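Local coordinates for SAM-dependent O-methyltransferase (Leptospira interrogans, PDB 2HNK), which probably transfers a methyl group from S-adenosylmethionine to a hydroxyl oxygen of an acceptor, and binds the spent cofactor S-adenosylhomocysteine, at residues N162-P165 / L166-L170; T124-V127 / L128-S131; V199-R202 / K203-L207. All coordinates share one frame; numbering follows the deposited sequence.

Interaction 1: N162-P165 / L166-L170; sequences NYYP and LILKL. With SAH (S-adenosyl-L-homocysteine), chain O.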
# COMPACT_ATOMS: atom_id res chain seq x y z
N ASN C 162 -4.22 20.43 11.29
CA ASN C 162 -4.00 20.47 12.74
C ASN C 162 -3.75 19.10 13.37
O ASN C 162 -3.05 19.00 14.38
CB ASN C 162 -5.16 21.19 13.44
CG ASN C 162 -5.36 22.60 12.93
OD1 ASN C 162 -4.40 23.35 12.77
ND2 ASN C 162 -6.60 22.96 12.64
N TYR C 163 -4.33 18.05 12.78
CA TYR C 163 -4.07 16.69 13.24
C TYR C 163 -2.62 16.29 12.95
O TYR C 163 -1.97 15.62 13.76
CB TYR C 163 -5.06 15.70 12.62
CG TYR C 163 -6.48 15.89 13.11
CD1 TYR C 163 -6.79 15.79 14.47
CD2 TYR C 163 -7.53 16.17 12.22
CE1 TYR C 163 -8.09 15.96 14.93
CE2 TYR C 163 -8.84 16.34 12.67
CZ TYR C 163 -9.10 16.24 14.04
OH TYR C 163 -10.38 16.42 14.54
N TYR C 164 -2.12 16.74 11.80
CA TYR C 164 -0.81 16.34 11.29
C TYR C 164 0.35 16.40 12.31
O TYR C 164 0.98 15.37 12.57
CB TYR C 164 -0.49 17.08 9.99
CG TYR C 164 0.79 16.63 9.34
CD1 TYR C 164 0.90 15.35 8.79
CD2 TYR C 164 1.90 17.48 9.27
CE1 TYR C 164 2.10 14.93 8.19
CE2 TYR C 164 3.09 17.07 8.67
CZ TYR C 164 3.18 15.79 8.14
OH TYR C 164 4.35 15.38 7.54
N PRO C 165 0.64 17.59 12.89
CA PRO C 165 1.74 17.63 13.88
C PRO C 165 1.56 16.70 15.08
O PRO C 165 2.53 16.14 15.55
CB PRO C 165 1.79 19.11 14.31
CG PRO C 165 0.45 19.68 13.90
CD PRO C 165 0.04 18.93 12.67
N LEU C 166 0.32 16.53 15.54
CA LEU C 166 -0.00 15.62 16.64
C LEU C 166 0.21 14.13 16.29
O LEU C 166 0.68 13.33 17.12
CB LEU C 166 -1.45 15.83 17.12
CG LEU C 166 -1.97 17.23 17.50
CD1 LEU C 166 -3.46 17.16 17.85
CD2 LEU C 166 -1.19 17.87 18.66
N ILE C 167 -0.16 13.77 15.06
CA ILE C 167 0.06 12.42 14.52
C ILE C 167 1.55 12.13 14.48
O ILE C 167 2.00 11.07 14.88
CB ILE C 167 -0.54 12.28 13.09
CG1 ILE C 167 -2.08 12.30 13.16
CG2 ILE C 167 -0.01 11.03 12.38
CD1 ILE C 167 -2.75 12.68 11.86
N LEU C 168 2.31 13.11 13.99
CA LEU C 168 3.74 12.97 13.77
C LEU C 168 4.49 12.82 15.09
O LEU C 168 5.51 12.12 15.16
CB LEU C 168 4.24 14.19 13.01
CG LEU C 168 5.07 13.95 11.74
CD1 LEU C 168 4.38 12.96 10.81
CD2 LEU C 168 5.30 15.29 11.05
N LYS C 169 3.99 13.48 16.13
CA LYS C 169 4.54 13.40 17.48
C LYS C 169 4.20 12.05 18.13
O LYS C 169 5.05 11.45 18.81
CB LYS C 169 4.03 14.59 18.31
CG LYS C 169 4.57 14.63 19.75
CD LYS C 169 5.25 15.96 20.06
CE LYS C 169 6.63 16.05 19.41
NZ LYS C 169 7.12 17.46 19.27
N LEU C 170 2.98 11.57 17.92
CA LEU C 170 2.57 10.28 18.49
C LEU C 170 3.19 9.09 17.76
O LEU C 170 3.40 8.04 18.37
CB LEU C 170 1.05 10.15 18.54
CG LEU C 170 0.36 10.91 19.68
CD1 LEU C 170 -1.11 11.13 19.37
CD2 LEU C 170 0.54 10.19 21.03
N SAH O . -13.59 5.62 9.23
CA SAH O . -15.07 5.65 8.99
CB SAH O . -15.46 6.95 8.30
CG SAH O . -15.21 8.21 9.13
SD SAH O . -16.46 9.46 8.76
C SAH O . -15.60 4.43 8.23
O SAH O . -16.81 4.25 8.07
OXT SAH O . -14.84 3.58 7.76
C5' SAH O . -15.80 10.68 9.93
C4' SAH O . -16.19 10.47 11.39
O4' SAH O . -15.41 11.33 12.19
C3' SAH O . -17.65 10.80 11.67
O3' SAH O . -18.24 9.71 12.32
C2' SAH O . -17.64 11.99 12.61
O2' SAH O . -18.59 11.83 13.64
C1' SAH O . -16.21 11.97 13.17
N9 SAH O . -15.68 13.30 13.52
C8 SAH O . -16.00 14.53 12.98
N7 SAH O . -15.28 15.49 13.62
C5 SAH O . -14.50 14.89 14.55
C6 SAH O . -13.58 15.38 15.48
N6 SAH O . -13.32 16.68 15.56
N1 SAH O . -12.93 14.50 16.32
C2 SAH O . -13.18 13.14 16.25
N3 SAH O . -14.10 12.66 15.33
C4 SAH O . -14.75 13.52 14.50

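Interaction 2: T124-V127 / L128-S131; sequences TLQV and LIDS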
# COMPACT_ATOMS: atom_id res chain seq x y z
N THR C 124 -8.24 14.52 22.47
CA THR C 124 -7.90 13.14 22.76
C THR C 124 -6.42 12.89 22.47
O THR C 124 -5.72 12.23 23.25
CB THR C 124 -8.80 12.17 21.98
OG1 THR C 124 -10.16 12.36 22.38
CG2 THR C 124 -8.40 10.72 22.25
N LEU C 125 -5.95 13.45 21.37
CA LEU C 125 -4.57 13.26 20.95
C LEU C 125 -3.60 14.05 21.84
O LEU C 125 -2.54 13.54 22.17
CB LEU C 125 -4.38 13.61 19.47
CG LEU C 125 -5.13 12.77 18.41
CD1 LEU C 125 -4.76 13.27 17.02
CD2 LEU C 125 -4.86 11.27 18.55
N GLN C 126 -3.98 15.27 22.22
CA GLN C 126 -3.13 16.10 23.08
C GLN C 126 -2.96 15.51 24.48
O GLN C 126 -1.86 15.47 25.00
CB GLN C 126 -3.64 17.54 23.19
CG GLN C 126 -2.67 18.48 23.89
CD GLN C 126 -1.33 18.58 23.18
OE1 GLN C 126 -1.25 18.95 22.01
NE2 GLN C 126 -0.25 18.25 23.89
N VAL C 127 -4.06 15.05 25.07
CA VAL C 127 -4.02 14.38 26.37
C VAL C 127 -3.11 13.15 26.35
O VAL C 127 -2.39 12.86 27.32
CB VAL C 127 -5.45 13.99 26.83
CG1 VAL C 127 -5.40 13.11 28.07
CG2 VAL C 127 -6.28 15.24 27.08
N LEU C 128 -3.13 12.43 25.23
CA LEU C 128 -2.31 11.25 25.01
C LEU C 128 -0.82 11.62 24.90
O LEU C 128 0.05 10.93 25.45
CB LEU C 128 -2.79 10.52 23.75
CG LEU C 128 -2.79 9.00 23.69
CD1 LEU C 128 -3.52 8.38 24.88
CD2 LEU C 128 -3.44 8.55 22.40
N ILE C 129 -0.54 12.71 24.19
CA ILE C 129 0.82 13.23 24.10
C ILE C 129 1.36 13.63 25.50
O ILE C 129 2.47 13.24 25.87
CB ILE C 129 0.93 14.42 23.12
CG1 ILE C 129 0.72 13.93 21.68
CG2 ILE C 129 2.28 15.12 23.25
CD1 ILE C 129 0.38 15.03 20.69
N ASP C 130 0.56 14.38 26.25
CA ASP C 130 0.99 14.95 27.53
C ASP C 130 0.94 13.98 28.72
O ASP C 130 1.54 14.25 29.76
CB ASP C 130 0.16 16.19 27.87
CG ASP C 130 0.29 17.28 26.83
OD1 ASP C 130 1.38 17.41 26.23
OD2 ASP C 130 -0.70 18.01 26.62
N SER C 131 0.21 12.87 28.56
CA SER C 131 0.06 11.87 29.62
C SER C 131 1.40 11.33 30.12
O SER C 131 2.27 11.01 29.31
CB SER C 131 -0.82 10.71 29.14
OG SER C 131 -2.19 11.06 29.17

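Interaction 3: V199-R202 / K203-L207; sequences VGIR and KFNEL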
# COMPACT_ATOMS: atom_id res chain seq x y z
N VAL C 199 -10.02 23.29 1.70
CA VAL C 199 -8.83 24.05 2.10
C VAL C 199 -7.97 23.22 3.06
O VAL C 199 -6.76 23.08 2.86
CB VAL C 199 -9.19 25.47 2.66
CG1 VAL C 199 -7.96 26.18 3.24
CG2 VAL C 199 -9.84 26.34 1.57
N GLY C 200 -8.58 22.65 4.10
CA GLY C 200 -7.87 21.79 5.06
C GLY C 200 -7.09 20.67 4.41
O GLY C 200 -5.90 20.49 4.67
N ILE C 201 -7.74 19.92 3.52
CA ILE C 201 -7.09 18.84 2.76
C ILE C 201 -5.93 19.32 1.87
O ILE C 201 -4.85 18.72 1.90
CB ILE C 201 -8.14 18.01 1.97
CG1 ILE C 201 -9.11 17.35 2.94
CG2 ILE C 201 -7.45 16.96 1.06
CD1 ILE C 201 -10.35 16.77 2.30
N ARG C 202 -6.13 20.39 1.10
CA ARG C 202 -5.05 21.00 0.30
C ARG C 202 -3.84 21.36 1.13
O ARG C 202 -2.70 21.05 0.75
CB ARG C 202 -5.53 22.26 -0.43
CG ARG C 202 -6.28 22.03 -1.72
CD ARG C 202 -6.22 23.27 -2.61
NE ARG C 202 -7.32 23.26 -3.58
CZ ARG C 202 -8.46 23.93 -3.45
NH1 ARG C 202 -8.67 24.71 -2.39
NH2 ARG C 202 -9.39 23.84 -4.38
N LYS C 203 -4.08 22.05 2.25
CA LYS C 203 -3.04 22.43 3.20
C LYS C 203 -2.32 21.22 3.77
O LYS C 203 -1.10 21.22 3.92
CB LYS C 203 -3.64 23.24 4.35
CG LYS C 203 -3.97 24.68 4.03
CD LYS C 203 -4.36 25.41 5.30
CE LYS C 203 -3.67 26.75 5.41
NZ LYS C 203 -3.33 27.05 6.84
N PHE C 204 -3.10 20.20 4.12
CA PHE C 204 -2.54 18.93 4.59
C PHE C 204 -1.63 18.30 3.53
O PHE C 204 -0.49 17.97 3.82
CB PHE C 204 -3.67 17.96 5.00
CG PHE C 204 -3.19 16.58 5.34
CD1 PHE C 204 -2.78 16.27 6.63
CD2 PHE C 204 -3.16 15.58 4.36
CE1 PHE C 204 -2.34 14.99 6.96
CE2 PHE C 204 -2.72 14.29 4.68
CZ PHE C 204 -2.31 13.99 5.98
N ASN C 205 -2.13 18.17 2.30
CA ASN C 205 -1.33 17.57 1.21
C ASN C 205 -0.03 18.33 1.00
O ASN C 205 1.02 17.74 0.76
CB ASN C 205 -2.12 17.47 -0.10
CG ASN C 205 -3.27 16.46 -0.02
OD1 ASN C 205 -3.31 15.62 0.88
ND2 ASN C 205 -4.19 16.55 -0.96
N GLU C 206 -0.12 19.65 1.12
CA GLU C 206 1.00 20.57 0.94
C GLU C 206 2.03 20.39 2.06
O GLU C 206 3.22 20.28 1.79
CB GLU C 206 0.44 22.00 0.90
CG GLU C 206 1.41 23.12 0.62
CD GLU C 206 0.71 24.49 0.53
OE1 GLU C 206 0.10 24.97 1.54
OE2 GLU C 206 0.76 25.09 -0.59
N LEU C 207 1.57 20.34 3.32
CA LEU C 207 2.44 20.09 4.48
C LEU C 207 3.23 18.79 4.34
O LEU C 207 4.44 18.76 4.57
CB LEU C 207 1.61 20.02 5.77
CG LEU C 207 1.24 21.30 6.52
CD1 LEU C 207 0.19 20.99 7.60
CD2 LEU C 207 2.49 21.97 7.13

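Interaction 1: N162-P165 / L166-L170
The amides of I167, L168 and K169 donate to the carbonyl oxygens of Y163, Y164 and P165, three successive i to i+4 bonds of helix 160-170, with I167 N to Y163 O at 2.9 Å and K169 N to P165 O at 3.1 Å. The third is the most bent, its N-H...O angle being 144°. P165 has no N-H to give to the preceding turn, and the helix kinks there.

Y164 and L168, one turn apart, make the main side-chain contact. With CG of Y164 anti to its backbone N (chi1 -175°), the ring lies alongside the leucine one turn further on, and L168 CD2 lies 3.6 Å from Y164 CZ. The methyl approaches the phenol end of the ring obliquely, while CD1 of the same leucine reaches toward CE1. Y164 OH itself is hydrogen-bonded to D211, and both side chains also rest on V214 of strand 214-219. On another side of the helix, I167 CD1 packs at 3.9 Å from Y163 CB, touching the root of that tyrosine.

The Y163 ring leads away from this turn toward S-adenosylhomocysteine. Its CG stands anti to the carbonyl carbon (chi1 -68°), and Y163 OH lies 3.1 Å from the adenine amino nitrogen N6 of the ligand. The same hydroxyl is hydrogen-bonded to D156 OD1, which probably helps to hold the phenol end beside the adenine, and the ring packs on A121 and L122 of helix 121-130.

Chemically, the aliphatic contacts at Y163 CB and round the Y164 ring pack successive turns against each other, V214 and helix 121-130 flank the helix, and the hydroxyl of Y163 contributes a polar group to the adenine end of the cofactor pocket.

Interaction 2: T124-V127 / L128-S131
Q126 and D130 join their side chains across one turn at the C-terminal end of helix 121-130, a helix of the Rossmann-like methyltransferase fold. From CB, the glutamine places CG anti to its backbone N (chi1 -171°), and CG then lies 3.4 Å from D130 OD2. The chain bends at chi2, bringing CD to 3.5 Å from that same oxygen. At the tip, NE2 donates to D130 OD2 at 2.8 Å, in a fairly straight bond of 160°. The acceptor lies close to the amide plane of Q126, yet NE2 meets OD2 from above the carboxylate plane; the two planes are 32° apart. On another side of NE2, I129 CG2 is at 4.1 Å.

The backbone repeats the i to i+4 pattern, including D130 N to Q126 O, so this pair is linked through both main chain and side chain. L125 and L128 face the sheet, touching I65 of strand 63-67. Where the helix ends, V127 O receives a weak bond from S131 N as well as one from the serine hydroxyl, which sits above the carbonyl plane with S131 OG 2.6 Å from V127 O.

Interaction 3: V199-R202 / K203-L207
I201 lies alongside N205, the two side chains pointing the same way, with I201 CG2 3.9 Å from N205 ND2. The methyl reaches that position because CG2 stands anti to the backbone N of I201, while CG of N205 is anti to its own carbonyl carbon (chi1 -68°), which folds the amide back over the preceding turn. There N205 CG comes to 3.4 Å from I201 O, the carbonyl that also accepts N205 N at 2.8 Å in a nearly straight bond of 169°. The amide nitrogen ND2 finds its bonds elsewhere, with V182 O and with Y15 OH of the second subunit.

F204, the residue before N205, packs its ring on L177 and A179 of strand 175-180; N205 OD1 lies in the plane of that ring, at its edge. K203, an exposed residue, runs beside the V199 carbonyl: its CG is 3.4 Å from V199 O, and K203 CD meets V199 CG1 at 4.2 Å. R202 extends from CG to NE and is tied to V188 O and H193 O, outside the turn.

Four consecutive i to i+4 bonds, from K203 N to V199 O through E206 N to R202 O, show a regular alpha helix: helix 196-210 of the Rossmann-like methyltransferase fold, packed on the sheet through F204 and meeting the partner subunit through N205 and R202.

From the N terminus, interaction 2 comes first, then interaction 1, then interaction 3; they lie in series, none nesting in or crossing another, and each closes only a turn or so of one helix, with no intervening loop. Helices 121-130 and 160-170 touch directly: L170 CG of interaction 1 lies 3.6 Å from I129 CG1 of interaction 2, with L166 and L125 adding to the seam. On a different flank of helix 160-170, Y164 CD1 meets F204 CE1 of interaction 3 at 3.7 Å. Interactions 2 and 3 stay about 10 Å apart at their nearest atoms. Helix 160-170, itself reaching the cofactor, thus touches both of the others, and helix 196-210 lies at the subunit interface.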